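Local structure of glutamine--tRNA ligase (Saccharomyces cerevisiae, 3TL4) at residues 143-155 with 164-176. The protein attaches glutamine to its cognate tRNA at the expense of ATP, this chain being the appended N-terminal tRNA-binding domain of the enzyme. Residues are numbered along the deposited sequence; the frame is centred on the assembly and turned at random.
Sequences KLVPGIFADVKNL and RSFKPIIDQEVLK
A mainly apolar helix-helix contact, with no hydrogen bond across it, packs V145, I148, F149 and V152 of helix 145-153 against F166, K167, I170 and V174 of helix 166-176 in the C-terminal helical part of the tRNA-binding domain. I170 is the central knob, set among V145, I148, F149 and V152; its CD1 lies 3.7 Å from F149 CA and meets V152 CG2 tip to tip. V145 answers as a knob among K167, I170, D171 and V174. These reciprocal knobs-into-holes join two consecutive helices in a splayed helix-loop-helix pair, axes 10.3 Å apart at closest approach, N-to-C directions 128° apart; helices 119-132 and 134-140 add further packing. The F149 ring, with CG anti to the backbone N (chi1 -178°), is sandwiched: K153 CE stands over the centre of one face, K167 CD over the other in a CH-pi contact, 4.1 Å from the centroid. F166 CB lies in the ring plane at the edge, 3.6 Å from F149 CE1. Bends at chi2 and chi4 carry K167 past this ring to V145 CG1, where NZ bridges D171 OD1 at 2.9 Å. With an alanine in place of K167, F149 would probably lose the methylenes over that face and D171 its lysine partner.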
ATOM      1  N   LYS A 143      -6.067   6.651  28.074  1.00 21.49           N
ATOM      2  CA  LYS A 143      -7.144   7.176  27.238  1.00 25.90           C
ATOM      3  C   LYS A 143      -6.650   7.801  25.929  1.00 24.53           C
ATOM      4  O   LYS A 143      -7.409   7.932  24.967  1.00 26.94           O
ATOM      5  CB  LYS A 143      -7.961   8.218  28.007  1.00 32.80           C
ATOM      6  CG  LYS A 143      -8.708   7.666  29.209  1.00 39.60           C
ATOM      7  CD  LYS A 143      -9.426   8.780  29.955  1.00 50.38           C
ATOM      8  CE  LYS A 143     -10.283   8.228  31.106  1.00 54.35           C
ATOM      9  NZ  LYS A 143      -9.483   7.662  32.242  1.00 50.03           N
ATOM     10  N   LEU A 144      -5.384   8.188  25.891  1.00 18.59           N
ATOM     11  CA  LEU A 144      -4.829   8.874  24.729  1.00 19.72           C
ATOM     12  C   LEU A 144      -4.194   7.917  23.723  1.00 22.43           C
ATOM     13  O   LEU A 144      -3.857   8.313  22.612  1.00 22.46           O
ATOM     14  CB  LEU A 144      -3.805   9.932  25.176  1.00 29.56           C
ATOM     15  CG  LEU A 144      -3.251  10.890  24.122  1.00 30.65           C
ATOM     16  CD1 LEU A 144      -4.381  11.458  23.273  1.00 36.52           C
ATOM     17  CD2 LEU A 144      -2.433  12.013  24.760  1.00 25.57           C
ATOM     18  N   VAL A 145      -4.035   6.656  24.103  1.00 28.17           N
ATOM     19  CA  VAL A 145      -3.371   5.694  23.224  1.00 27.87           C
ATOM     20  C   VAL A 145      -3.987   5.576  21.809  1.00 31.67           C
ATOM     21  O   VAL A 145      -3.257   5.449  20.821  1.00 36.21           O
ATOM     22  CB  VAL A 145      -3.190   4.310  23.901  1.00 23.26           C
ATOM     23  CG1 VAL A 145      -2.783   3.269  22.885  1.00 24.54           C
ATOM     24  CG2 VAL A 145      -2.137   4.397  25.030  1.00 18.99           C
ATOM     25  N   PRO A 146      -5.327   5.628  21.695  1.00 23.46           N
ATOM     26  CA  PRO A 146      -5.867   5.613  20.325  1.00 23.40           C
ATOM     27  C   PRO A 146      -5.492   6.877  19.523  1.00 28.88           C
ATOM     28  O   PRO A 146      -5.413   6.838  18.292  1.00 24.86           O
ATOM     29  CB  PRO A 146      -7.376   5.537  20.544  1.00 18.94           C
ATOM     30  CG  PRO A 146      -7.523   4.899  21.929  1.00 22.04           C
ATOM     31  CD  PRO A 146      -6.379   5.468  22.717  1.00 21.83           C
ATOM     32  N   GLY A 147      -5.260   7.983  20.223  1.00 28.36           N
ATOM     33  CA  GLY A 147      -4.819   9.213  19.591  1.00 26.61           C
ATOM     34  C   GLY A 147      -3.356   9.183  19.182  1.00 23.64           C
ATOM     35  O   GLY A 147      -2.978   9.731  18.150  1.00 21.17           O
ATOM     36  N   ILE A 148      -2.526   8.544  19.995  1.00 24.71           N
ATOM     37  CA  ILE A 148      -1.114   8.399  19.673  1.00 20.45           C
ATOM     38  C   ILE A 148      -0.982   7.578  18.394  1.00 24.51           C
ATOM     39  O   ILE A 148      -0.173   7.888  17.515  1.00 25.79           O
ATOM     40  CB  ILE A 148      -0.369   7.709  20.810  1.00 16.94           C
ATOM     41  CG1 ILE A 148      -0.489   8.547  22.086  1.00 13.41           C
ATOM     42  CG2 ILE A 148       1.103   7.460  20.437  1.00 18.78           C
ATOM     43  CD1 ILE A 148       0.327   8.001  23.239  1.00  9.35           C
ATOM     44  N   PHE A 149      -1.798   6.536  18.300  1.00 18.59           N
ATOM     45  CA  PHE A 149      -1.789   5.634  17.161  1.00 18.33           C
ATOM     46  C   PHE A 149      -2.150   6.378  15.877  1.00 22.09           C
ATOM     47  O   PHE A 149      -1.461   6.267  14.854  1.00 17.79           O
ATOM     48  CB  PHE A 149      -2.774   4.491  17.415  1.00 26.22           C
ATOM     49  CG  PHE A 149      -2.811   3.470  16.322  1.00 33.02           C
ATOM     50  CD1 PHE A 149      -1.648   3.070  15.692  1.00 32.31           C
ATOM     51  CD2 PHE A 149      -4.009   2.897  15.929  1.00 44.19           C
ATOM     52  CE1 PHE A 149      -1.673   2.124  14.682  1.00 36.48           C
ATOM     53  CE2 PHE A 149      -4.040   1.950  14.917  1.00 51.46           C
ATOM     54  CZ  PHE A 149      -2.865   1.562  14.293  1.00 44.26           C
ATOM     55  N   ALA A 150      -3.230   7.147  15.930  1.00 26.82           N
ATOM     56  CA  ALA A 150      -3.637   7.952  14.776  1.00 29.19           C
ATOM     57  C   ALA A 150      -2.519   8.891  14.316  1.00 29.75           C
ATOM     58  O   ALA A 150      -2.310   9.067  13.118  1.00 34.23           O
ATOM     59  CB  ALA A 150      -4.911   8.747  15.087  1.00 18.73           C
ATOM     60  N   ASP A 151      -1.807   9.488  15.272  1.00 23.54           N
ATOM     61  CA  ASP A 151      -0.766  10.468  14.956  1.00 17.64           C
ATOM     62  C   ASP A 151       0.499   9.802  14.411  1.00 21.21           C
ATOM     63  O   ASP A 151       1.170  10.339  13.536  1.00 17.34           O
ATOM     64  CB  ASP A 151      -0.412  11.315  16.188  1.00 18.73           C
ATOM     65  CG  ASP A 151      -1.529  12.257  16.586  1.00 27.86           C
ATOM     66  OD1 ASP A 151      -2.513  12.339  15.824  1.00 32.83           O
ATOM     67  OD2 ASP A 151      -1.428  12.922  17.645  1.00 27.81           O
ATOM     68  N   VAL A 152       0.820   8.638  14.958  1.00 24.34           N
ATOM     69  CA  VAL A 152       1.950   7.840  14.503  1.00 24.38           C
ATOM     70  C   VAL A 152       1.763   7.349  13.054  1.00 27.11           C
ATOM     71  O   VAL A 152       2.681   7.440  12.234  1.00 30.57           O
ATOM     72  CB  VAL A 152       2.200   6.658  15.481  1.00 19.76           C
ATOM     73  CG1 VAL A 152       3.111   5.613  14.854  1.00 22.83           C
ATOM     74  CG2 VAL A 152       2.794   7.186  16.789  1.00 15.84           C
ATOM     75  N   LYS A 153       0.573   6.849  12.730  1.00 26.92           N
ATOM     76  CA  LYS A 153       0.277   6.455  11.353  1.00 31.24           C
ATOM     77  C   LYS A 153       0.512   7.613  10.384  1.00 31.53           C
ATOM     78  O   LYS A 153       1.030   7.425   9.288  1.00 34.28           O
ATOM     79  CB  LYS A 153      -1.165   5.960  11.218  1.00 37.35           C
ATOM     80  CG  LYS A 153      -1.406   4.594  11.818  1.00 46.84           C
ATOM     81  CD  LYS A 153      -2.788   4.063  11.458  1.00 55.73           C
ATOM     82  CE  LYS A 153      -3.875   4.776  12.244  1.00 60.83           C
ATOM     83  NZ  LYS A 153      -5.209   4.141  12.065  1.00 63.37           N
ATOM     84  N   ASN A 154       0.133   8.813  10.802  1.00 26.42           N
ATOM     85  CA  ASN A 154       0.237   9.996   9.958  1.00 21.37           C
ATOM     86  C   ASN A 154       1.670  10.583   9.843  1.00 21.44           C
ATOM     87  O   ASN A 154       1.890  11.511   9.093  1.00 20.84           O
ATOM     88  CB  ASN A 154      -0.766  11.047  10.454  1.00 24.44           C
ATOM     89  CG  ASN A 154      -0.752  12.328   9.635  1.00 34.41           C
ATOM     90  OD1 ASN A 154      -0.465  13.412  10.160  1.00 34.69           O
ATOM     91  ND2 ASN A 154      -1.075  12.216   8.348  1.00 36.77           N
ATOM     92  N   LEU A 155       2.640  10.050  10.584  1.00 19.86           N
ATOM     93  CA  LEU A 155       4.014  10.550  10.501  1.00 22.07           C
ATOM     94  C   LEU A 155       4.561  10.231   9.121  1.00 25.95           C
ATOM     95  O   LEU A 155       4.518   9.078   8.699  1.00 30.29           O
ATOM     96  CB  LEU A 155       4.904   9.872  11.546  1.00 25.67           C
ATOM     97  CG  LEU A 155       4.681  10.220  13.013  1.00 24.12           C
ATOM     98  CD1 LEU A 155       5.626   9.425  13.910  1.00 18.56           C
ATOM     99  CD2 LEU A 155       4.855  11.732  13.221  1.00 23.91           C
ATOM    100  N   ARG A 164       1.236  -2.696  10.874  1.00 37.70           N
ATOM    101  CA  ARG A 164       0.852  -3.701  11.853  1.00 44.95           C
ATOM    102  C   ARG A 164       1.807  -3.683  13.036  1.00 46.39           C
ATOM    103  O   ARG A 164       1.520  -4.230  14.100  1.00 43.92           O
ATOM    104  CB  ARG A 164       0.800  -5.084  11.208  1.00 52.22           C
ATOM    105  CG  ARG A 164      -0.375  -5.257  10.261  1.00 63.57           C
ATOM    106  CD  ARG A 164      -0.265  -6.560   9.495  1.00 73.81           C
ATOM    107  NE  ARG A 164       0.959  -6.612   8.705  1.00 78.72           N
ATOM    108  CZ  ARG A 164       1.342  -7.666   7.994  1.00 84.15           C
ATOM    109  NH1 ARG A 164       0.598  -8.763   7.980  1.00 86.92           N
ATOM    110  NH2 ARG A 164       2.472  -7.624   7.303  1.00 85.72           N
ATOM    111  N   SER A 165       2.953  -3.042  12.842  1.00 47.11           N
ATOM    112  CA  SER A 165       3.939  -2.932  13.898  1.00 40.85           C
ATOM    113  C   SER A 165       3.603  -1.756  14.802  1.00 36.73           C
ATOM    114  O   SER A 165       4.051  -1.690  15.941  1.00 32.91           O
ATOM    115  CB  SER A 165       5.335  -2.751  13.304  1.00 44.37           C
ATOM    116  OG  SER A 165       5.418  -1.558  12.544  1.00 46.56           O
ATOM    117  N   PHE A 166       2.803  -0.821  14.301  1.00 31.82           N
ATOM    118  CA  PHE A 166       2.621   0.414  15.044  1.00 30.00           C
ATOM    119  C   PHE A 166       2.036   0.188  16.452  1.00 34.48           C
ATOM    120  O   PHE A 166       2.541   0.728  17.434  1.00 27.46           O
ATOM    121  CB  PHE A 166       1.789   1.412  14.250  1.00 23.32           C
ATOM    122  CG  PHE A 166       2.426   1.851  12.947  1.00 24.35           C
ATOM    123  CD1 PHE A 166       3.683   1.406  12.580  1.00 26.82           C
ATOM    124  CD2 PHE A 166       1.748   2.698  12.086  1.00 22.21           C
ATOM    125  CE1 PHE A 166       4.257   1.807  11.382  1.00 25.27           C
ATOM    126  CE2 PHE A 166       2.319   3.110  10.888  1.00 24.48           C
ATOM    127  CZ  PHE A 166       3.581   2.661  10.541  1.00 23.23           C
ATOM    128  N   LYS A 167       0.994  -0.628  16.561  1.00 35.97           N
ATOM    129  CA  LYS A 167       0.269  -0.732  17.828  1.00 40.01           C
ATOM    130  C   LYS A 167       1.031  -1.398  18.983  1.00 40.30           C
ATOM    131  O   LYS A 167       1.037  -0.878  20.093  1.00 40.69           O
ATOM    132  CB  LYS A 167      -1.094  -1.387  17.631  1.00 44.71           C
ATOM    133  CG  LYS A 167      -2.087  -0.986  18.699  1.00 53.11           C
ATOM    134  CD  LYS A 167      -2.164   0.532  18.823  1.00 56.92           C
ATOM    135  CE  LYS A 167      -3.177   0.961  19.876  1.00 61.06           C
ATOM    136  NZ  LYS A 167      -2.906   0.357  21.215  1.00 63.25           N
ATOM    137  N   PRO A 168       1.667  -2.552  18.730  1.00 40.14           N
ATOM    138  CA  PRO A 168       2.472  -3.203  19.773  1.00 38.16           C
ATOM    139  C   PRO A 168       3.648  -2.348  20.223  1.00 35.97           C
ATOM    140  O   PRO A 168       3.982  -2.322  21.408  1.00 33.30           O
ATOM    141  CB  PRO A 168       2.993  -4.466  19.080  1.00 39.90           C
ATOM    142  CG  PRO A 168       2.015  -4.720  17.975  1.00 42.89           C
ATOM    143  CD  PRO A 168       1.578  -3.368  17.509  1.00 44.16           C
ATOM    144  N   ILE A 169       4.290  -1.656  19.292  1.00 30.88           N
ATOM    145  CA  ILE A 169       5.435  -0.846  19.688  1.00 32.79           C
ATOM    146  C   ILE A 169       4.995   0.352  20.527  1.00 29.58           C
ATOM    147  O   ILE A 169       5.688   0.744  21.469  1.00 25.16           O
ATOM    148  CB  ILE A 169       6.273  -0.408  18.492  1.00 30.70           C
ATOM    149  CG1 ILE A 169       6.939  -1.633  17.848  1.00 34.32           C
ATOM    150  CG2 ILE A 169       7.306   0.596  18.937  1.00 18.28           C
ATOM    151  CD1 ILE A 169       7.280  -1.427  16.378  1.00 35.28           C
ATOM    152  N   ILE A 170       3.831   0.908  20.201  1.00 22.42           N
ATOM    153  CA  ILE A 170       3.243   1.977  21.003  1.00 22.75           C
ATOM    154  C   ILE A 170       2.861   1.532  22.408  1.00 22.12           C
ATOM    155  O   ILE A 170       3.174   2.213  23.380  1.00 22.17           O
ATOM    156  CB  ILE A 170       2.004   2.584  20.344  1.00 24.36           C
ATOM    157  CG1 ILE A 170       2.417   3.364  19.100  1.00 22.76           C
ATOM    158  CG2 ILE A 170       1.282   3.491  21.338  1.00 24.04           C
ATOM    159  CD1 ILE A 170       1.262   3.797  18.233  1.00 17.28           C
ATOM    160  N   ASP A 171       2.164   0.402  22.510  1.00 27.27           N
ATOM    161  CA  ASP A 171       1.820  -0.162  23.811  1.00 21.52           C
ATOM    162  C   ASP A 171       3.063  -0.343  24.693  1.00 22.63           C
ATOM    163  O   ASP A 171       3.050  -0.000  25.872  1.00 25.92           O
ATOM    164  CB  ASP A 171       1.065  -1.486  23.657  1.00 24.02           C
ATOM    165  CG  ASP A 171      -0.369  -1.295  23.133  1.00 38.50           C
ATOM    166  OD1 ASP A 171      -0.896  -0.157  23.186  1.00 37.10           O
ATOM    167  OD2 ASP A 171      -0.975  -2.289  22.672  1.00 42.87           O
ATOM    168  N   GLN A 172       4.146  -0.854  24.120  1.00 19.38           N
ATOM    169  CA  GLN A 172       5.375  -1.043  24.880  1.00 19.29           C
ATOM    170  C   GLN A 172       5.991   0.278  25.341  1.00 17.04           C
ATOM    171  O   GLN A 172       6.410   0.415  26.474  1.00 24.67           O
ATOM    172  CB  GLN A 172       6.399  -1.779  24.041  1.00 21.90           C
ATOM    173  CG  GLN A 172       5.954  -3.104  23.473  1.00 27.25           C
ATOM    174  CD  GLN A 172       7.054  -3.708  22.616  1.00 40.74           C
ATOM    175  OE1 GLN A 172       8.129  -4.046  23.119  1.00 51.46           O
ATOM    176  NE2 GLN A 172       6.813  -3.808  21.317  1.00 33.76           N
ATOM    177  N   GLU A 173       6.062   1.247  24.450  1.00 20.10           N
ATOM    178  CA  GLU A 173       6.686   2.519  24.786  1.00 18.10           C
ATOM    179  C   GLU A 173       5.875   3.316  25.791  1.00 22.74           C
ATOM    180  O   GLU A 173       6.431   3.985  26.645  1.00 28.68           O
ATOM    181  CB  GLU A 173       6.931   3.333  23.525  1.00 16.49           C
ATOM    182  CG  GLU A 173       7.954   2.663  22.598  1.00 20.03           C
ATOM    183  CD  GLU A 173       9.275   2.430  23.301  1.00 27.33           C
ATOM    184  OE1 GLU A 173       9.758   3.374  23.964  1.00 30.67           O
ATOM    185  OE2 GLU A 173       9.825   1.312  23.203  1.00 30.94           O
ATOM    186  N   VAL A 174       4.557   3.238  25.692  1.00 23.67           N
ATOM    187  CA  VAL A 174       3.685   3.986  26.585  1.00 18.54           C
ATOM    188  C   VAL A 174       3.802   3.444  27.995  1.00 16.69           C
ATOM    189  O   VAL A 174       3.856   4.203  28.966  1.00 19.62           O
ATOM    190  CB  VAL A 174       2.221   3.968  26.075  1.00 27.12           C
ATOM    191  CG1 VAL A 174       1.287   4.458  27.126  1.00 23.15           C
ATOM    192  CG2 VAL A 174       2.105   4.836  24.831  1.00 25.37           C
ATOM    193  N   LEU A 175       3.882   2.122  28.099  1.00 19.92           N
ATOM    194  CA  LEU A 175       4.118   1.451  29.381  1.00 19.99           C
ATOM    195  C   LEU A 175       5.347   2.015  30.085  1.00 25.39           C
ATOM    196  O   LEU A 175       5.315   2.239  31.294  1.00 29.33           O
ATOM    197  CB  LEU A 175       4.279  -0.062  29.175  1.00 18.07           C
ATOM    198  CG  LEU A 175       4.517  -0.969  30.388  1.00 29.04           C
ATOM    199  CD1 LEU A 175       3.434  -0.783  31.468  1.00 22.38           C
ATOM    200  CD2 LEU A 175       4.607  -2.432  29.937  1.00 26.60           C
ATOM    201  N   LYS A 176       6.431   2.245  29.341  1.00 20.63           N
ATOM    202  CA  LYS A 176       7.668   2.736  29.957  1.00 18.12           C
ATOM    203  C   LYS A 176       7.472   4.070  30.678  1.00 23.80           C
ATOM    204  O   LYS A 176       8.058   4.311  31.734  1.00 24.45           O
ATOM    205  CB  LYS A 176       8.780   2.867  28.913  1.00 16.38           C
ATOM    206  CG  LYS A 176       9.196   1.548  28.305  1.00 26.89           C
ATOM    207  CD  LYS A 176      10.104   1.731  27.086  1.00 25.50           C
ATOM    208  CE  LYS A 176      10.365   0.381  26.422  1.00 27.41           C
ATOM    209  NZ  LYS A 176      11.086   0.524  25.126  1.00 33.77           N
TER